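Side-chain contacts in SalCYP truncation (Salinispora tropica, PDB 7ABB), which belongs to the cytochrome P450 family and binds a heme c group within a largely helical fold: residues Pro137-Asn142 with Asp238-His243; Asp155-Ile160 with Val231-Gly236. One frame throughout, in Å; residues are numbered along the deposited sequence.

Contact 1 (Pro137-Asn142 with Asp238-His243). With HEC (heme c), chain B.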
ATOM      1  N   PRO A 137      14.304   3.844   0.906  1.00 17.22           N
ATOM      2  CA  PRO A 137      15.036   3.560   2.146  1.00 17.37           C
ATOM      3  C   PRO A 137      14.347   4.129   3.378  1.00 18.34           C
ATOM      4  O   PRO A 137      14.399   3.509   4.451  1.00 17.62           O
ATOM      5  CB  PRO A 137      16.419   4.178   1.893  1.00 19.07           C
ATOM      6  CG  PRO A 137      16.290   5.019   0.764  1.00 19.56           C
ATOM      7  CD  PRO A 137      15.126   4.585  -0.055  1.00 18.84           C
ATOM      8  N   TYR A 138      13.682   5.274   3.246  1.00 15.94           N
ATOM      9  CA  TYR A 138      12.907   5.848   4.346  1.00 14.90           C
ATOM     10  C   TYR A 138      11.822   4.888   4.811  1.00 15.13           C
ATOM     11  O   TYR A 138      11.744   4.538   5.995  1.00 15.85           O
ATOM     12  CB  TYR A 138      12.283   7.160   3.866  1.00 14.93           C
ATOM     13  CG  TYR A 138      11.193   7.748   4.706  1.00 15.92           C
ATOM     14  CD1 TYR A 138      11.462   8.339   5.932  1.00 16.49           C
ATOM     15  CD2 TYR A 138       9.874   7.722   4.273  1.00 14.72           C
ATOM     16  CE1 TYR A 138      10.451   8.898   6.687  1.00 13.94           C
ATOM     17  CE2 TYR A 138       8.881   8.284   5.009  1.00 14.36           C
ATOM     18  CZ  TYR A 138       9.154   8.894   6.185  1.00 15.54           C
ATOM     19  OH  TYR A 138       8.134   9.449   6.898  1.00 16.08           O
ATOM     20  N   VAL A 139      10.980   4.453   3.885  1.00 15.57           N
ATOM     21  CA  VAL A 139       9.868   3.579   4.223  1.00 15.90           C
ATOM     22  C   VAL A 139      10.371   2.246   4.759  1.00 17.05           C
ATOM     23  O   VAL A 139       9.809   1.700   5.719  1.00 17.32           O
ATOM     24  CB  VAL A 139       8.952   3.399   2.999  1.00 16.20           C
ATOM     25  CG1 VAL A 139       7.909   2.309   3.250  1.00 15.83           C
ATOM     26  CG2 VAL A 139       8.254   4.712   2.683  1.00 16.65           C
ATOM     27  N   LEU A 140      11.398   1.673   4.130  1.00 16.30           N
ATOM     28  CA  LEU A 140      11.909   0.393   4.609  1.00 16.58           C
ATOM     29  C   LEU A 140      12.504   0.523   6.004  1.00 18.28           C
ATOM     30  O   LEU A 140      12.305  -0.358   6.844  1.00 17.55           O
ATOM     31  CB  LEU A 140      12.930  -0.159   3.626  1.00 20.01           C
ATOM     32  CG  LEU A 140      13.591  -1.481   4.021  1.00 22.31           C
ATOM     33  CD1 LEU A 140      12.574  -2.586   4.267  1.00 22.99           C
ATOM     34  CD2 LEU A 140      14.592  -1.870   2.934  1.00 26.41           C
ATOM     35  N   GLU A 141      13.245   1.600   6.275  1.00 17.76           N
ATOM     36  CA  GLU A 141      13.747   1.820   7.633  1.00 17.68           C
ATOM     37  C   GLU A 141      12.587   1.832   8.630  1.00 17.88           C
ATOM     38  O   GLU A 141      12.646   1.182   9.686  1.00 19.00           O
ATOM     39  CB  GLU A 141      14.533   3.133   7.714  1.00 18.47           C
ATOM     40  CG  GLU A 141      14.981   3.488   9.135  1.00 19.46           C
ATOM     41  CD  GLU A 141      15.889   4.699   9.229  1.00 22.52           C
ATOM     42  OE1 GLU A 141      16.586   5.033   8.232  1.00 23.69           O
ATOM     43  OE2 GLU A 141      15.870   5.328  10.303  1.00 25.22           O
ATOM     44  N   ASN A 142      11.525   2.570   8.308  1.00 17.51           N
ATOM     45  CA  ASN A 142      10.367   2.643   9.187  1.00 16.41           C
ATOM     46  C   ASN A 142       9.732   1.267   9.374  1.00 17.54           C
ATOM     47  O   ASN A 142       9.302   0.921  10.477  1.00 17.47           O
ATOM     48  CB  ASN A 142       9.317   3.606   8.611  1.00 16.63           C
ATOM     49  CG  ASN A 142       9.812   5.019   8.507  1.00 18.28           C
ATOM     50  OD1 ASN A 142      10.610   5.486   9.319  1.00 20.11           O
ATOM     51  ND2 ASN A 142       9.312   5.727   7.490  1.00 18.27           N
ATOM     52  N   ASP A 238       6.263  -0.913  -0.948  1.00 17.78           N
ATOM     53  CA  ASP A 238       6.062  -0.319  -2.272  1.00 17.41           C
ATOM     54  C   ASP A 238       4.820   0.564  -2.326  1.00 17.58           C
ATOM     55  O   ASP A 238       4.849   1.647  -2.932  1.00 18.06           O
ATOM     56  CB  ASP A 238       5.989  -1.407  -3.331  1.00 19.22           C
ATOM     57  CG  ASP A 238       7.297  -2.174  -3.508  1.00 24.19           C
ATOM     58  OD1 ASP A 238       8.357  -1.775  -2.968  1.00 26.15           O
ATOM     59  OD2 ASP A 238       7.260  -3.190  -4.229  1.00 29.84           O
ATOM     60  N   SER A 239       3.704   0.121  -1.756  1.00 17.76           N
ATOM     61  CA  SER A 239       2.502   0.947  -1.819  1.00 16.87           C
ATOM     62  C   SER A 239       2.702   2.284  -1.122  1.00 18.16           C
ATOM     63  O   SER A 239       2.210   3.321  -1.600  1.00 17.18           O
ATOM     64  CB  SER A 239       1.316   0.244  -1.190  1.00 21.77           C
ATOM     65  OG  SER A 239       0.787  -0.728  -2.053  1.00 28.37           O
ATOM     66  N   THR A 240       3.386   2.282   0.026  1.00 17.79           N
ATOM     67  CA  THR A 240       3.664   3.526   0.744  1.00 15.61           C
ATOM     68  C   THR A 240       4.578   4.423  -0.078  1.00 16.88           C
ATOM     69  O   THR A 240       4.307   5.619  -0.229  1.00 17.57           O
ATOM     70  CB  THR A 240       4.282   3.233   2.121  1.00 15.52           C
ATOM     71  OG1 THR A 240       3.439   2.311   2.827  1.00 16.29           O
ATOM     72  CG2 THR A 240       4.402   4.491   2.949  1.00 17.33           C
ATOM     73  N   VAL A 241       5.659   3.856  -0.624  1.00 15.59           N
ATOM     74  CA  VAL A 241       6.585   4.628  -1.450  1.00 16.35           C
ATOM     75  C   VAL A 241       5.837   5.248  -2.621  1.00 16.92           C
ATOM     76  O   VAL A 241       6.025   6.428  -2.932  1.00 16.07           O
ATOM     77  CB  VAL A 241       7.743   3.739  -1.946  1.00 15.50           C
ATOM     78  CG1 VAL A 241       8.556   4.461  -3.054  1.00 18.24           C
ATOM     79  CG2 VAL A 241       8.646   3.353  -0.810  1.00 17.05           C
ATOM     80  N   ASN A 242       4.987   4.470  -3.301  1.00 16.28           N
ATOM     81  CA  ASN A 242       4.399   5.002  -4.527  1.00 15.65           C
ATOM     82  C   ASN A 242       3.300   6.007  -4.237  1.00 17.16           C
ATOM     83  O   ASN A 242       3.104   6.924  -5.044  1.00 17.11           O
ATOM     84  CB  ASN A 242       3.921   3.870  -5.426  1.00 17.28           C
ATOM     85  CG  ASN A 242       5.082   3.037  -5.955  1.00 20.02           C
ATOM     86  OD1 ASN A 242       6.254   3.434  -5.832  1.00 18.88           O
ATOM     87  ND2 ASN A 242       4.778   1.901  -6.549  1.00 23.49           N
ATOM     88  N   HIS A 243       2.607   5.895  -3.098  1.00 15.94           N
ATOM     89  CA  HIS A 243       1.709   6.967  -2.674  1.00 17.19           C
ATOM     90  C   HIS A 243       2.486   8.239  -2.345  1.00 16.99           C
ATOM     91  O   HIS A 243       2.063   9.348  -2.711  1.00 17.01           O
ATOM     92  CB  HIS A 243       0.857   6.516  -1.484  1.00 17.69           C
ATOM     93  CG  HIS A 243      -0.441   5.894  -1.890  1.00 15.64           C
ATOM     94  ND1 HIS A 243      -1.455   6.607  -2.500  1.00 17.18           N
ATOM     95  CD2 HIS A 243      -0.885   4.620  -1.792  1.00 17.41           C
ATOM     96  CE1 HIS A 243      -2.476   5.802  -2.727  1.00 17.23           C
ATOM     97  NE2 HIS A 243      -2.159   4.589  -2.301  1.00 18.33           N
TER
HETATM   98 FE   HEC B 501      -1.505  -2.775   3.381  1.00 17.53          FE
HETATM   99  CHA HEC B 501      -3.688  -5.433   3.278  1.00 17.86           C
HETATM  100  CHB HEC B 501      -3.306  -1.285   0.876  1.00 15.28           C
HETATM  101  CHC HEC B 501       0.635  -0.098   3.493  1.00 16.76           C
HETATM  102  CHD HEC B 501       0.483  -4.423   5.600  1.00 18.73           C
HETATM  103  NA  HEC B 501      -3.135  -3.269   2.300  1.00 17.11           N
HETATM  104  C1A HEC B 501      -3.945  -4.397   2.429  1.00 17.29           C
HETATM  105  C2A HEC B 501      -5.081  -4.341   1.534  1.00 18.43           C
HETATM  106  C3A HEC B 501      -4.959  -3.169   0.883  1.00 18.94           C
HETATM  107  C4A HEC B 501      -3.765  -2.501   1.341  1.00 15.59           C
HETATM  108  CMA HEC B 501      -5.880  -2.594  -0.208  1.00 17.97           C
HETATM  109  CAA HEC B 501      -6.232  -5.401   1.398  1.00 17.31           C
HETATM  110  CBA HEC B 501      -5.936  -6.509   0.394  1.00 21.19           C
HETATM  111  CGA HEC B 501      -7.129  -7.446   0.300  1.00 19.03           C
HETATM  112  O1A HEC B 501      -6.949  -8.464  -0.407  1.00 23.43           O
HETATM  113  O2A HEC B 501      -8.184  -7.144   0.916  1.00 19.20           O
HETATM  114  NB  HEC B 501      -1.327  -1.061   2.347  1.00 15.88           N
HETATM  115  C1B HEC B 501      -2.200  -0.601   1.379  1.00 17.42           C
HETATM  116  C2B HEC B 501      -1.772   0.714   1.004  1.00 17.41           C
HETATM  117  C3B HEC B 501      -0.701   1.048   1.747  1.00 16.58           C
HETATM  118  C4B HEC B 501      -0.387  -0.061   2.580  1.00 16.64           C
HETATM  119  CMB HEC B 501      -2.538   1.526  -0.060  1.00 18.92           C
HETATM  120  CAB HEC B 501       0.186   2.265   1.794  1.00 18.96           C
HETATM  121  CBB HEC B 501      -0.337   3.498   1.132  1.00 24.71           C
HETATM  122  NC  HEC B 501       0.244  -2.370   4.343  1.00 17.62           N
HETATM  123  C1C HEC B 501       0.907  -1.164   4.314  1.00 17.17           C
HETATM  124  C2C HEC B 501       1.980  -1.197   5.272  1.00 16.81           C
HETATM  125  C3C HEC B 501       1.957  -2.401   5.887  1.00 17.12           C
HETATM  126  C4C HEC B 501       0.875  -3.147   5.286  1.00 17.12           C
HETATM  127  CMC HEC B 501       2.924  -0.021   5.526  1.00 16.62           C
HETATM  128  CAC HEC B 501       2.874  -3.007   6.962  1.00 20.95           C
HETATM  129  CBC HEC B 501       3.721  -2.085   7.838  1.00 42.76           C
HETATM  130  ND  HEC B 501      -1.584  -4.578   4.234  1.00 16.02           N
HETATM  131  C1D HEC B 501      -0.633  -5.045   5.141  1.00 18.87           C
HETATM  132  C2D HEC B 501      -1.035  -6.348   5.567  1.00 19.32           C
HETATM  133  C3D HEC B 501      -2.305  -6.688   4.870  1.00 20.45           C
HETATM  134  C4D HEC B 501      -2.591  -5.516   4.072  1.00 18.52           C
HETATM  135  CMD HEC B 501      -0.263  -7.233   6.554  1.00 20.45           C
HETATM  136  CAD HEC B 501      -3.135  -7.979   4.979  1.00 20.74           C
HETATM  137  CBD HEC B 501      -4.172  -7.766   6.055  1.00 18.15           C
HETATM  138  CGD HEC B 501      -5.090  -8.970   6.138  1.00 23.69           C
HETATM  139  O1D HEC B 501      -5.818  -9.101   7.146  1.00 21.43           O
HETATM  140  O2D HEC B 501      -5.070  -9.777   5.187  1.00 24.00           O
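Val139 projects from its helix onto Thr240 and Val241, and these three buried residues make the whole contact. Val139 contributes about half of the 134 Å² buried. Its two methyls divide the work. CG2 lies in the angle between two methyls, 3.8 Å from Val241 CG2 and 3.9 Å from Thr240 CG2. CG1, anti to the backbone N (chi1 171°), reaches the threonine at its branch point, with Val139 CG1 3.9 Å from Thr240 CB. No hydrogen bond crosses between the segments, so the interface is purely van der Waals.

Thr240 is two-sided. At chi1 -53° its methyl is anti to the backbone N and meets the valine, whereas the hydroxyl is directed to heme c, Thr240 OG1 standing 3.4 Å from CAB of the heme. The first turn of helix 238-253 thus packs on helix 130-147 and on heme c; Ser239 CB also approaches heme C3B, at 3.7 Å.

Helix 345-362 closes over the same junction, with Gln351 against Val139 and Ala348 against Thr240. Helix 108-120 packs on helix 130-147 through Pro137, Tyr138 and Glu141, consistent with the helix bundle at the core of the P450 fold.

Contact 2 (Asp155-Ile160 with Val231-Gly236). With HEC (heme c), chain B.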
ATOM      1  N   ASP A 155      20.535  -2.094   4.079  1.00 30.20           N
ATOM      2  CA  ASP A 155      21.079  -2.167   2.729  1.00 28.26           C
ATOM      3  C   ASP A 155      20.788  -3.525   2.104  1.00 28.84           C
ATOM      4  O   ASP A 155      20.455  -3.611   0.917  1.00 31.63           O
ATOM      5  CB  ASP A 155      22.584  -1.882   2.743  1.00 31.14           C
ATOM      6  CG  ASP A 155      22.911  -0.427   3.074  1.00 42.21           C
ATOM      7  OD1 ASP A 155      22.112   0.467   2.735  1.00 41.71           O
ATOM      8  OD2 ASP A 155      23.980  -0.179   3.674  1.00 51.85           O
ATOM      9  N   HIS A 156      20.869  -4.597   2.898  1.00 28.42           N
ATOM     10  CA  HIS A 156      20.574  -5.928   2.384  1.00 31.15           C
ATOM     11  C   HIS A 156      19.116  -6.028   1.952  1.00 27.41           C
ATOM     12  O   HIS A 156      18.808  -6.478   0.844  1.00 28.34           O
ATOM     13  CB  HIS A 156      20.894  -6.971   3.454  1.00 30.08           C
ATOM     14  CG  HIS A 156      20.737  -8.386   2.994  1.00 32.98           C
ATOM     15  ND1 HIS A 156      19.700  -9.196   3.410  1.00 37.73           N
ATOM     16  CD2 HIS A 156      21.499  -9.145   2.170  1.00 37.92           C
ATOM     17  CE1 HIS A 156      19.831 -10.391   2.860  1.00 33.73           C
ATOM     18  NE2 HIS A 156      20.910 -10.384   2.099  1.00 47.03           N
ATOM     19  N   LEU A 157      18.203  -5.588   2.816  1.00 26.25           N
ATOM     20  CA  LEU A 157      16.788  -5.692   2.508  1.00 26.28           C
ATOM     21  C   LEU A 157      16.403  -4.743   1.384  1.00 27.33           C
ATOM     22  O   LEU A 157      15.536  -5.073   0.568  1.00 23.92           O
ATOM     23  CB  LEU A 157      15.952  -5.409   3.758  1.00 22.72           C
ATOM     24  CG  LEU A 157      16.068  -6.433   4.896  1.00 24.49           C
ATOM     25  CD1 LEU A 157      15.105  -6.034   5.987  1.00 24.31           C
ATOM     26  CD2 LEU A 157      15.808  -7.837   4.399  1.00 27.36           C
ATOM     27  N   LEU A 158      17.036  -3.569   1.313  1.00 24.84           N
ATOM     28  CA  LEU A 158      16.745  -2.667   0.206  1.00 22.94           C
ATOM     29  C   LEU A 158      17.104  -3.317  -1.124  1.00 24.95           C
ATOM     30  O   LEU A 158      16.370  -3.182  -2.110  1.00 25.93           O
ATOM     31  CB  LEU A 158      17.509  -1.357   0.391  1.00 24.80           C
ATOM     32  CG  LEU A 158      17.170  -0.226  -0.569  1.00 29.14           C
ATOM     33  CD1 LEU A 158      15.782   0.280  -0.334  1.00 24.22           C
ATOM     34  CD2 LEU A 158      18.145   0.910  -0.373  1.00 31.81           C
ATOM     35  N   ALA A 159      18.229  -4.040  -1.160  1.00 26.27           N
ATOM     36  CA  ALA A 159      18.650  -4.731  -2.375  1.00 30.28           C
ATOM     37  C   ALA A 159      17.645  -5.803  -2.780  1.00 35.84           C
ATOM     38  O   ALA A 159      17.369  -5.988  -3.971  1.00 30.28           O
ATOM     39  CB  ALA A 159      20.034  -5.346  -2.163  1.00 39.91           C
ATOM     40  N   ILE A 160      17.099  -6.534  -1.808  1.00 30.85           N
ATOM     41  CA  ILE A 160      16.062  -7.516  -2.115  1.00 29.36           C
ATOM     42  C   ILE A 160      14.845  -6.823  -2.717  1.00 29.05           C
ATOM     43  O   ILE A 160      14.313  -7.241  -3.753  1.00 29.76           O
ATOM     44  CB  ILE A 160      15.690  -8.311  -0.851  1.00 26.76           C
ATOM     45  CG1 ILE A 160      16.888  -9.154  -0.400  1.00 28.19           C
ATOM     46  CG2 ILE A 160      14.469  -9.192  -1.119  1.00 33.35           C
ATOM     47  CD1 ILE A 160      16.652  -9.947   0.884  1.00 32.47           C
ATOM     48  N   VAL A 231       5.069 -11.671   4.423  1.00 24.23           N
ATOM     49  CA  VAL A 231       3.973 -10.803   3.987  1.00 21.50           C
ATOM     50  C   VAL A 231       4.204  -9.370   4.432  1.00 23.83           C
ATOM     51  O   VAL A 231       3.984  -8.419   3.670  1.00 22.02           O
ATOM     52  CB  VAL A 231       2.632 -11.346   4.523  1.00 24.40           C
ATOM     53  CG1 VAL A 231       1.534 -10.314   4.372  1.00 25.11           C
ATOM     54  CG2 VAL A 231       2.263 -12.624   3.816  1.00 29.23           C
ATOM     55  N   LEU A 232       4.670  -9.182   5.670  1.00 22.19           N
ATOM     56  CA  LEU A 232       4.939  -7.835   6.144  1.00 20.16           C
ATOM     57  C   LEU A 232       5.973  -7.147   5.277  1.00 19.55           C
ATOM     58  O   LEU A 232       5.828  -5.962   4.963  1.00 20.55           O
ATOM     59  CB  LEU A 232       5.399  -7.879   7.598  1.00 18.40           C
ATOM     60  CG  LEU A 232       4.286  -8.257   8.570  1.00 22.45           C
ATOM     61  CD1 LEU A 232       4.832  -8.424   9.957  1.00 22.47           C
ATOM     62  CD2 LEU A 232       3.193  -7.209   8.607  1.00 29.90           C
ATOM     63  N   PHE A 233       7.019  -7.870   4.874  1.00 21.56           N
ATOM     64  CA  PHE A 233       8.021  -7.268   3.999  1.00 21.66           C
ATOM     65  C   PHE A 233       7.413  -6.905   2.654  1.00 22.66           C
ATOM     66  O   PHE A 233       7.644  -5.809   2.134  1.00 21.68           O
ATOM     67  CB  PHE A 233       9.195  -8.218   3.802  1.00 23.39           C
ATOM     68  CG  PHE A 233      10.277  -7.655   2.922  1.00 22.77           C
ATOM     69  CD1 PHE A 233      11.273  -6.874   3.457  1.00 27.42           C
ATOM     70  CD2 PHE A 233      10.300  -7.919   1.562  1.00 23.94           C
ATOM     71  CE1 PHE A 233      12.270  -6.345   2.644  1.00 28.04           C
ATOM     72  CE2 PHE A 233      11.315  -7.394   0.750  1.00 28.66           C
ATOM     73  CZ  PHE A 233      12.284  -6.623   1.300  1.00 25.11           C
ATOM     74  N   LEU A 234       6.643  -7.827   2.069  1.00 22.22           N
ATOM     75  CA  LEU A 234       6.126  -7.612   0.721  1.00 23.74           C
ATOM     76  C   LEU A 234       5.036  -6.542   0.684  1.00 22.10           C
ATOM     77  O   LEU A 234       4.869  -5.869  -0.346  1.00 23.34           O
ATOM     78  CB  LEU A 234       5.600  -8.930   0.156  1.00 23.64           C
ATOM     79  CG  LEU A 234       6.661  -9.993  -0.140  1.00 32.48           C
ATOM     80  CD1 LEU A 234       5.985 -11.292  -0.550  1.00 45.33           C
ATOM     81  CD2 LEU A 234       7.623  -9.548  -1.220  1.00 40.88           C
ATOM     82  N   ALA A 235       4.285  -6.382   1.781  1.00 21.54           N
ATOM     83  CA  ALA A 235       3.194  -5.413   1.864  1.00 19.94           C
ATOM     84  C   ALA A 235       3.646  -4.034   2.319  1.00 24.55           C
ATOM     85  O   ALA A 235       2.985  -3.037   2.005  1.00 25.42           O
ATOM     86  CB  ALA A 235       2.132  -5.911   2.845  1.00 22.78           C
ATOM     87  N   GLY A 236       4.747  -3.943   3.061  1.00 19.73           N
ATOM     88  CA  GLY A 236       5.025  -2.751   3.829  1.00 20.03           C
ATOM     89  C   GLY A 236       5.897  -1.675   3.204  1.00 20.19           C
ATOM     90  O   GLY A 236       6.186  -0.714   3.913  1.00 21.61           O
TER
HETATM   91 FE   HEC B 501      -1.505  -2.775   3.381  1.00 17.53          FE
HETATM   92  CHA HEC B 501      -3.688  -5.433   3.278  1.00 17.86           C
HETATM   93  CHB HEC B 501      -3.306  -1.285   0.876  1.00 15.28           C
HETATM   94  CHC HEC B 501       0.635  -0.098   3.493  1.00 16.76           C
HETATM   95  CHD HEC B 501       0.483  -4.423   5.600  1.00 18.73           C
HETATM   96  NA  HEC B 501      -3.135  -3.269   2.300  1.00 17.11           N
HETATM   97  C1A HEC B 501      -3.945  -4.397   2.429  1.00 17.29           C
HETATM   98  C2A HEC B 501      -5.081  -4.341   1.534  1.00 18.43           C
HETATM   99  C3A HEC B 501      -4.959  -3.169   0.883  1.00 18.94           C
HETATM  100  C4A HEC B 501      -3.765  -2.501   1.341  1.00 15.59           C
HETATM  101  CMA HEC B 501      -5.880  -2.594  -0.208  1.00 17.97           C
HETATM  102  CAA HEC B 501      -6.232  -5.401   1.398  1.00 17.31           C
HETATM  103  CBA HEC B 501      -5.936  -6.509   0.394  1.00 21.19           C
HETATM  104  CGA HEC B 501      -7.129  -7.446   0.300  1.00 19.03           C
HETATM  105  O1A HEC B 501      -6.949  -8.464  -0.407  1.00 23.43           O
HETATM  106  O2A HEC B 501      -8.184  -7.144   0.916  1.00 19.20           O
HETATM  107  NB  HEC B 501      -1.327  -1.061   2.347  1.00 15.88           N
HETATM  108  C1B HEC B 501      -2.200  -0.601   1.379  1.00 17.42           C
HETATM  109  C2B HEC B 501      -1.772   0.714   1.004  1.00 17.41           C
HETATM  110  C3B HEC B 501      -0.701   1.048   1.747  1.00 16.58           C
HETATM  111  C4B HEC B 501      -0.387  -0.061   2.580  1.00 16.64           C
HETATM  112  CMB HEC B 501      -2.538   1.526  -0.060  1.00 18.92           C
HETATM  113  CAB HEC B 501       0.186   2.265   1.794  1.00 18.96           C
HETATM  114  CBB HEC B 501      -0.337   3.498   1.132  1.00 24.71           C
HETATM  115  NC  HEC B 501       0.244  -2.370   4.343  1.00 17.62           N
HETATM  116  C1C HEC B 501       0.907  -1.164   4.314  1.00 17.17           C
HETATM  117  C2C HEC B 501       1.980  -1.197   5.272  1.00 16.81           C
HETATM  118  C3C HEC B 501       1.957  -2.401   5.887  1.00 17.12           C
HETATM  119  C4C HEC B 501       0.875  -3.147   5.286  1.00 17.12           C
HETATM  120  CMC HEC B 501       2.924  -0.021   5.526  1.00 16.62           C
HETATM  121  CAC HEC B 501       2.874  -3.007   6.962  1.00 20.95           C
HETATM  122  CBC HEC B 501       3.721  -2.085   7.838  1.00 42.76           C
HETATM  123  ND  HEC B 501      -1.584  -4.578   4.234  1.00 16.02           N
HETATM  124  C1D HEC B 501      -0.633  -5.045   5.141  1.00 18.87           C
HETATM  125  C2D HEC B 501      -1.035  -6.348   5.567  1.00 19.32           C
HETATM  126  C3D HEC B 501      -2.305  -6.688   4.870  1.00 20.45           C
HETATM  127  C4D HEC B 501      -2.591  -5.516   4.072  1.00 18.52           C
HETATM  128  CMD HEC B 501      -0.263  -7.233   6.554  1.00 20.45           C
HETATM  129  CAD HEC B 501      -3.135  -7.979   4.979  1.00 20.74           C
HETATM  130  CBD HEC B 501      -4.172  -7.766   6.055  1.00 18.15           C
HETATM  131  CGD HEC B 501      -5.090  -8.970   6.138  1.00 23.69           C
HETATM  132  O1D HEC B 501      -5.818  -9.101   7.146  1.00 21.43           O
HETATM  133  O2D HEC B 501      -5.070  -9.777   5.187  1.00 24.00           O
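Phe233 reaching across to Leu157 and Ile160 makes this a buried aromatic-aliphatic contact between two helices of the cytochrome P450 fold. Helix 222-235 and helix 238-253 together probably correspond to the long central helix that runs past the heme in that fold, interrupted near Gly236, and helix 154-165 probably corresponds to the F helix.

The phenylalanine supplies 78 Å² of the 136 Å² buried. The backbones themselves stay well apart, with Leu157 CA and Phe233 CA 9.0 Å from each other, so the ring has to bridge the gap. It does so because CG is anti to the backbone N (chi1 -179°), which extends the side chain away from its own helix. The far end of the ring then does the touching. The ring turns its edge to the Leu157 carbonyl, whose oxygen lies near the ring plane, Phe233 CZ 3.7 Å from Leu157 O; this is a van der Waals approach, and no hydrogen bond joins the two segments. On one flank Phe233 CE1 meets Leu157 CB at 4.0 Å, the leucine coming nearest through this base of its side chain. On the other flank Ile160, one turn further along, brings its branch methyl CG2 obliquely to within 4.1 Å of Phe233 CE2.

Leu186 of helix 182-199 and Trp149 also pack on the phenylalanine, while Leu157 continues onto Leu140 and Met144 of helix 130-147. The ring is therefore enclosed by several parts of the fold.

Beyond Phe233, the chain turns to heme c. The backbone bond from Gly236 N to Leu232 O is weak. The nearest atom of segment 231-236 to heme c is Ala235 CB, 3.5 Å from the meso carbon CHD.

In the fold
Contacts 1 and 2 have centres 10 Å apart, and each has one segment touching heme c. The outer helices 130-147 and 238-253 form contact 1 and the inner helices 154-165 and 222-235 form contact 2, so along the chain contact 2 is nested inside the loop closed by contact 1. They touch directly: Leu140 CD2 packs 3.4 Å from Leu158 N, and Val139 CG1 lies 3.5 Å from Gly236 O. That glycine oxygen connects the valine to the pocket, since Gly236 O is also 3.7 Å from heme CMC. Ala235 CB comes to 4.8 Å from the iron atom FE of HEC. Thr240 OG1 stands farther off, 7.1 Å from the iron atom FE of HEC.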